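Local coordinates for terminal oxygenase component of carbazole (Janthinobacterium sp., PDB 6LL1) that catalyses the angular dioxygenation of carbazole at C-9a and C-1, giving an unstable cis-hydrodiol that turns into 2'-aminobiphenyl-2,3-diol, at the interface of chains A and B. Numbering follows the deposited sequence. Chains: chain A/B, Terminal oxygenase component of carbazole.

The interface of chains A and B. Residues chain A 108, 110-112; chain B 205-206, 238.
An irregular loop of chain A, extended at A:Asn110 and then bent into a turn through A:Pro111 and A:Thr112, lies against the ends of two short strands of chain B, 203-205 and 236-238, and the loop residue B:Pro206 just after the first. This is a subunit contact in a Rieske non-haem iron oxygenase: the loop follows strand 104-107 of the Rieske domain, while the partner residues belong to the ring-hydroxylase region of the neighbour. The protein belongs to the homotrimeric ring hydroxylases and the deposited assembly holds three copies, so the patch is likely part of the biological trimer.

A:Asn110 carries the middle of it. Its CG stands anti to the backbone N (chi1 -178°), and the side chains of A:Asn110 and B:Pro206 cross at about a right angle, with ND2 of the asparagine 3.6 Å from the ring carbon CD of B:Pro206. The amide oxygen OD1 sits 3.5 Å from the methyl CB of B:Ala205, a van der Waals contact. Within its own chain OD1 accepts two hydrogen bonds from A:Thr112: the hydroxyl OG1 comes in the carbonyl plane, on a lone pair, at 2.9 Å, while the backbone N approaches OD1 from above that plane at 3.2 Å. The two bonds should hold the amide's rotation fixed. A:Thr112 OG1 is tucked in beside both the backbone N and the carbonyl carbon (chi1 74°), from which it also reaches a water at 2.8 Å. That water continues to the carbonyl O of B:Pro206 at 2.7 Å, a polar bridge between the subunits. At the other end A:Pro111 and B:Val238 meet tip to tip, ring CD to methyl CG2 at 3.7 Å, and the second methyl, CG1, anti to its backbone N, packs against the carbonyl O of A:Leu108.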
ATOM      1  N   LEU A 108      -3.203 -16.547  34.673  1.00 15.65           N
ATOM      2  CA  LEU A 108      -2.179 -17.489  35.155  1.00 18.49           C
ATOM      3  C   LEU A 108      -0.906 -16.793  35.667  1.00 17.61           C
ATOM      4  O   LEU A 108      -0.224 -17.287  36.565  1.00 17.27           O
ATOM      5  CB  LEU A 108      -1.771 -18.530  34.045  1.00 20.60           C
ATOM      6  CG  LEU A 108      -2.716 -19.698  33.825  1.00 24.05           C
ATOM      7  CD1 LEU A 108      -4.191 -19.418  34.093  1.00 26.29           C
ATOM      8  CD2 LEU A 108      -2.496 -20.389  32.498  1.00 25.01           C
ATOM      9  N   ASN A 110      -0.766 -13.919  37.172  1.00 18.73           N
ATOM     10  CA  ASN A 110      -1.031 -13.179  38.394  1.00 19.06           C
ATOM     11  C   ASN A 110      -2.445 -13.539  38.901  1.00 20.21           C
ATOM     12  O   ASN A 110      -3.439 -12.864  38.585  1.00 18.01           O
ATOM     13  CB  ASN A 110      -0.912 -11.675  38.210  1.00 18.50           C
ATOM     14  CG  ASN A 110      -1.142 -10.945  39.519  1.00 18.40           C
ATOM     15  OD1 ASN A 110      -1.195 -11.593  40.567  1.00 18.24           O
ATOM     16  ND2 ASN A 110      -1.307  -9.622  39.480  1.00 16.71           N
ATOM     17  N   PRO A 111      -2.533 -14.639  39.689  1.00 21.54           N
ATOM     18  CA  PRO A 111      -3.842 -15.092  40.138  1.00 21.66           C
ATOM     19  C   PRO A 111      -4.448 -14.167  41.227  1.00 21.45           C
ATOM     20  O   PRO A 111      -5.590 -14.365  41.621  1.00 22.97           O
ATOM     21  CB  PRO A 111      -3.552 -16.494  40.678  1.00 22.55           C
ATOM     22  CG  PRO A 111      -2.141 -16.431  41.130  1.00 21.73           C
ATOM     23  CD  PRO A 111      -1.450 -15.504  40.168  1.00 20.54           C
ATOM     24  N   THR A 112      -3.696 -13.204  41.701  1.00 20.56           N
ATOM     25  CA  THR A 112      -4.247 -12.189  42.599  1.00 21.95           C
ATOM     26  C   THR A 112      -4.638 -10.886  41.916  1.00 23.20           C
ATOM     27  O   THR A 112      -4.981  -9.945  42.615  1.00 25.31           O
ATOM     28  CB  THR A 112      -3.235 -11.834  43.722  1.00 21.68           C
ATOM     29  OG1 THR A 112      -2.147 -11.022  43.223  1.00 23.73           O
ATOM     30  CG2 THR A 112      -2.690 -13.117  44.426  1.00 21.86           C
TER
ATOM     31  N   ALA B 205       3.083 -12.933  41.154  1.00 25.58           N
ATOM     32  CA  ALA B 205       2.065 -12.161  41.875  1.00 25.49           C
ATOM     33  C   ALA B 205       2.776 -11.141  42.786  1.00 29.36           C
ATOM     34  O   ALA B 205       3.540 -11.539  43.653  1.00 30.52           O
ATOM     35  CB  ALA B 205       1.183 -13.099  42.693  1.00 26.41           C
ATOM     36  N   PRO B 206       2.528  -9.821  42.605  1.00 33.86           N
ATOM     37  CA  PRO B 206       3.190  -8.795  43.444  1.00 37.81           C
ATOM     38  C   PRO B 206       3.233  -9.117  44.941  1.00 44.09           C
ATOM     39  O   PRO B 206       2.239  -9.586  45.470  1.00 41.31           O
ATOM     40  CB  PRO B 206       2.316  -7.560  43.251  1.00 35.76           C
ATOM     41  CG  PRO B 206       1.632  -7.752  41.952  1.00 33.03           C
ATOM     42  CD  PRO B 206       1.508  -9.229  41.720  1.00 32.43           C
ATOM     43  N   VAL B 238       4.740 -17.753  40.301  1.00 19.35           N
ATOM     44  CA  VAL B 238       3.657 -18.665  40.018  1.00 20.04           C
ATOM     45  C   VAL B 238       4.294 -19.838  39.259  1.00 20.79           C
ATOM     46  O   VAL B 238       4.776 -19.630  38.140  1.00 21.78           O
ATOM     47  CB  VAL B 238       2.607 -17.988  39.110  1.00 22.64           C
ATOM     48  CG1 VAL B 238       1.510 -18.949  38.722  1.00 23.62           C
ATOM     49  CG2 VAL B 238       2.017 -16.746  39.757  1.00 25.74           C
TER
HETATM   50  O   HOH W   1      -0.408  -9.886  45.155  1.00 32.11           O